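Local coordinates for protein N-acetyl-L-2,4-diaminobutyric acid deacetylase (Ruegeria pomeroyi, PDB 6TWL) that probably removes the acetyl group from N-acetyl-L-2,4-diaminobutyric acid in bacterial ectoine breakdown, as a zinc-dependent hydrolase of the succinylglutamate desuccinylase/aspartoacylase family, at residues 9-12 / 17-20; 173-176 / 181-184. All coordinates share one frame; numbering follows the deposited sequence.

Interaction 1 (9-12 / 17-20); sequences TIPL and VFHG
Pro11 lies over one face of the Phe18 ring in a CH-pi contact. Its CG stands above the ring centre, 4.0 Å from the centroid and 11° off the ring normal. The neighbouring CD reaches the rim of the same face, 3.9 Å from Phe18 CD1. The two side chains cross at about a right angle, and the pyrrolidine meets the ring with its CG-CD side. Phe18 CG is anti to its carbonyl carbon (chi1 -65°), and with chi2 at -80° this turns one face of the ring to the proline.

Ile10 adds aliphatic contacts through both its branches. CD1 packs on Phe18 CB at 3.8 Å and also lies against the Phe18 carbonyl. CG2 rests on the backbone of the strand, 3.6 Å from Gly20 CA and close to His19 O. Beyond the strand, Ile10 also touches Leu40 and Val42 of strand 36-45.

At Gly20, which has no side chain, the loop lies directly on the backbone: Thr9 OG1 is 3.4 Å from Gly20 CA.

No hydrogen bond joins the two segments. The polar ties lie just outside them. Thr9 OG1 bonds to the backbone N of Phe21, and Thr9 also has a backbone bond with that residue. Phe18 and Gly20 pair with Val42 and Leu40 of strand 36-45.

The loop between strands 7-8 and 16-24 thus folds back on the second strand at the edge of the large mixed sheet. Between the two segments the contact is van der Waals and CH-pi in kind. Directional hold on the loop's start comes from the Thr9-Phe21 bonds.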
loop_
_atom_site.group_PDB
_atom_site.type_symbol
_atom_site.label_atom_id
_atom_site.label_comp_id
_atom_site.label_asym_id
_atom_site.label_seq_id
_atom_site.Cartn_x
_atom_site.Cartn_y
_atom_site.Cartn_z
ATOM N N THR A 9 -19.989 14.388 0.819
ATOM C CA THR A 9 -21.213 14.609 0.060
ATOM C C THR A 9 -22.207 13.467 0.212
ATOM O O THR A 9 -23.338 13.581 -0.273
ATOM C CB THR A 9 -20.897 14.814 -1.426
ATOM O OG1 THR A 9 -20.457 13.577 -2.000
ATOM C CG2 THR A 9 -19.813 15.871 -1.604
ATOM N N ILE A 10 -21.820 12.382 0.876
ATOM C CA ILE A 10 -22.691 11.229 1.085
ATOM C C ILE A 10 -22.779 10.952 2.582
ATOM O O ILE A 10 -22.023 11.549 3.363
ATOM C CB ILE A 10 -22.177 9.996 0.322
ATOM C CG1 ILE A 10 -20.727 9.691 0.704
ATOM C CG2 ILE A 10 -22.330 10.192 -1.180
ATOM C CD1 ILE A 10 -20.208 8.396 0.119
ATOM N N PRO A 11 -23.681 10.080 3.035
ATOM C CA PRO A 11 -23.647 9.661 4.440
ATOM C C PRO A 11 -22.693 8.498 4.660
ATOM O O PRO A 11 -22.576 7.584 3.840
ATOM C CB PRO A 11 -25.098 9.240 4.708
ATOM C CG PRO A 11 -25.587 8.756 3.395
ATOM C CD PRO A 11 -24.866 9.549 2.333
ATOM N N LEU A 12 -21.990 8.549 5.785
ATOM C CA LEU A 12 -21.119 7.464 6.213
ATOM C C LEU A 12 -21.852 6.420 7.038
ATOM O O LEU A 12 -21.282 5.363 7.330
ATOM C CB LEU A 12 -19.956 8.026 7.035
ATOM C CG LEU A 12 -19.323 9.290 6.455
ATOM C CD1 LEU A 12 -18.320 9.892 7.424
ATOM C CD2 LEU A 12 -18.665 8.972 5.122
ATOM N N VAL A 17 -25.569 1.587 -1.038
ATOM C CA VAL A 17 -24.357 1.843 -1.811
ATOM C C VAL A 17 -24.321 3.331 -2.127
ATOM O O VAL A 17 -25.280 3.875 -2.689
ATOM C CB VAL A 17 -24.316 1.000 -3.095
ATOM C CG1 VAL A 17 -23.025 1.255 -3.863
ATOM C CG2 VAL A 17 -24.468 -0.477 -2.766
ATOM N N PHE A 18 -23.222 3.991 -1.766
ATOM C CA PHE A 18 -23.106 5.440 -1.892
ATOM C C PHE A 18 -21.773 5.793 -2.532
ATOM O O PHE A 18 -20.717 5.409 -2.020
ATOM C CB PHE A 18 -23.229 6.123 -0.526
ATOM C CG PHE A 18 -24.573 5.957 0.117
ATOM C CD1 PHE A 18 -25.645 6.743 -0.275
ATOM C CD2 PHE A 18 -24.766 5.017 1.116
ATOM C CE1 PHE A 18 -26.885 6.593 0.318
ATOM C CE2 PHE A 18 -26.004 4.863 1.713
ATOM C CZ PHE A 18 -27.064 5.652 1.313
ATOM N N HIS A 19 -21.825 6.528 -3.639
ATOM C CA HIS A 19 -20.640 7.063 -4.299
ATOM C C HIS A 19 -20.662 8.580 -4.170
ATOM O O HIS A 19 -21.637 9.223 -4.570
ATOM C CB HIS A 19 -20.592 6.650 -5.770
ATOM C CG HIS A 19 -20.698 5.174 -5.989
ATOM N ND1 HIS A 19 -19.751 4.284 -5.530
ATOM C CD2 HIS A 19 -21.634 4.431 -6.627
ATOM C CE1 HIS A 19 -20.101 3.057 -5.871
ATOM N NE2 HIS A 19 -21.240 3.118 -6.538
ATOM N N GLY A 20 -19.603 9.141 -3.616
ATOM C CA GLY A 20 -19.529 10.573 -3.408
ATOM C C GLY A 20 -18.112 11.065 -3.231
ATOM O O GLY A 20 -17.169 10.517 -3.805
#

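Interaction 2 (173-176 / 181-184); sequences AMKA and YSVE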
loop_
_atom_site.group_PDB
_atom_site.type_symbol
_atom_site.label_atom_id
_atom_site.label_comp_id
_atom_site.label_asym_id
_atom_site.label_seq_id
_atom_site.Cartn_x
_atom_site.Cartn_y
_atom_site.Cartn_z
ATOM N N ALA A 173 -4.628 -10.985 9.391
ATOM C CA ALA A 173 -5.186 -10.326 8.213
ATOM C C ALA A 173 -4.274 -10.495 7.007
ATOM O O ALA A 173 -4.750 -10.748 5.894
ATOM C CB ALA A 173 -5.431 -8.843 8.495
ATOM N N MET A 174 -2.959 -10.366 7.207
ATOM C CA MET A 174 -2.030 -10.613 6.111
ATOM C C MET A 174 -2.155 -12.043 5.610
ATOM O O MET A 174 -2.176 -12.291 4.399
ATOM C CB MET A 174 -0.589 -10.337 6.540
ATOM C CG MET A 174 0.426 -10.971 5.587
ATOM S SD MET A 174 2.124 -11.007 6.177
ATOM C CE MET A 174 2.012 -12.288 7.411
ATOM N N LYS A 175 -2.223 -13.007 6.531
ATOM C CA LYS A 175 -2.306 -14.396 6.101
ATOM C C LYS A 175 -3.621 -14.670 5.386
ATOM O O LYS A 175 -3.678 -15.503 4.473
ATOM C CB LYS A 175 -2.096 -15.353 7.278
ATOM C CG LYS A 175 -0.615 -15.524 7.679
ATOM C CD LYS A 175 0.373 -15.316 6.496
ATOM C CE LYS A 175 0.185 -16.209 5.245
ATOM N NZ LYS A 175 1.243 -15.901 4.266
ATOM N N ALA A 176 -4.687 -13.964 5.769
ATOM C CA ALA A 176 -5.917 -14.027 4.988
ATOM C C ALA A 176 -5.698 -13.484 3.580
ATOM O O ALA A 176 -6.142 -14.099 2.605
ATOM C CB ALA A 176 -7.029 -13.261 5.699
ATOM N N TYR A 181 3.614 -13.820 -1.577
ATOM C CA TYR A 181 4.658 -13.565 -0.596
ATOM C C TYR A 181 4.063 -12.826 0.594
ATOM O O TYR A 181 3.201 -11.959 0.430
ATOM C CB TYR A 181 5.807 -12.760 -1.210
ATOM C CG TYR A 181 6.499 -13.485 -2.340
ATOM C CD1 TYR A 181 6.042 -13.375 -3.647
ATOM C CD2 TYR A 181 7.600 -14.294 -2.098
ATOM C CE1 TYR A 181 6.669 -14.043 -4.682
ATOM C CE2 TYR A 181 8.234 -14.965 -3.124
ATOM C CZ TYR A 181 7.764 -14.835 -4.414
ATOM O OH TYR A 181 8.393 -15.503 -5.441
ATOM N N SER A 182 4.521 -13.181 1.793
ATOM C CA SER A 182 3.999 -12.620 3.035
ATOM C C SER A 182 5.161 -12.114 3.872
ATOM O O SER A 182 5.967 -12.908 4.367
ATOM C CB SER A 182 3.195 -13.657 3.805
ATOM O OG SER A 182 2.336 -14.374 2.933
ATOM N N VAL A 183 5.240 -10.800 4.044
ATOM C CA VAL A 183 6.390 -10.162 4.668
ATOM C C VAL A 183 5.999 -9.666 6.053
ATOM O O VAL A 183 4.909 -9.112 6.245
ATOM C CB VAL A 183 6.928 -9.015 3.793
ATOM C CG1 VAL A 183 8.172 -8.447 4.404
ATOM C CG2 VAL A 183 7.224 -9.510 2.388
ATOM N N GLU A 184 6.886 -9.881 7.023
ATOM C CA GLU A 184 6.716 -9.385 8.382
ATOM C C GLU A 184 7.663 -8.205 8.611
ATOM O O GLU A 184 8.889 -8.376 8.574
ATOM C CB GLU A 184 6.974 -10.497 9.402
ATOM C CG GLU A 184 5.809 -11.463 9.594
ATOM C CD GLU A 184 5.939 -12.291 10.861
ATOM O OE1 GLU A 184 6.390 -11.740 11.889
ATOM O OE2 GLU A 184 5.593 -13.491 10.829
HETATM O O HOH W 1 -0.488 -12.634 2.184
#
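Met174 reaches from helix 167-177 to strand 181-184 and meets Ser182 and Val183. Its CB points toward the strand. CG is anti to the backbone N (chi1 163°), and the chain stays extended as far as the sulfur. SD comes 3.4 Å from Val183 O and 3.7 Å from Ser182 CB. The chain then bends at chi3 (73°), which leaves CE 4.0 Å from Ser182 CB and at the edge of contact with Glu184 CG. Met174 also touches Ala156 and Ala158 on strand 155-158.

That strand is parallel and adjacent to strand 181-184, and helix 167-177 connects them in a beta-alpha-beta crossover of the catalytic domain. The contact lies between the helix and the second strand. Val183 points away from the helix. Its side chain lies about 8 Å from that of Glu209, which binds zinc in this enzyme, although this apo chain has none bound.

Water 1 adds a polar link. It donates to Met174 O at 2.8 Å and makes a weak bond with Ser182 OG at 3.4 Å. The serine hydroxyl is also hydrogen-bonded to Thr247 OG1. The modelled tip of Lys175 lies too close to this hydroxyl, so its placement is doubtful.

Overall arrangement
The two contacts come in series along the chain: interaction 1 closes long before interaction 2 opens. Their centres are 31 Å apart and their nearest atoms about 21 Å, so they do not touch. Both reach the same ten-stranded mixed sheet, near its two ends. Interaction 1 involves strand 16-24, next to the outermost strand 7-8. Interaction 2 involves strand 181-184, next to the outermost strand 248-251, with strand 155-158 between it and strand 204-209, which carries the zinc-binding Glu209. The first packs an N-terminal loop at the surface, away from the zinc site. The second is buried closer to that site. The sheet, not direct contact, joins them.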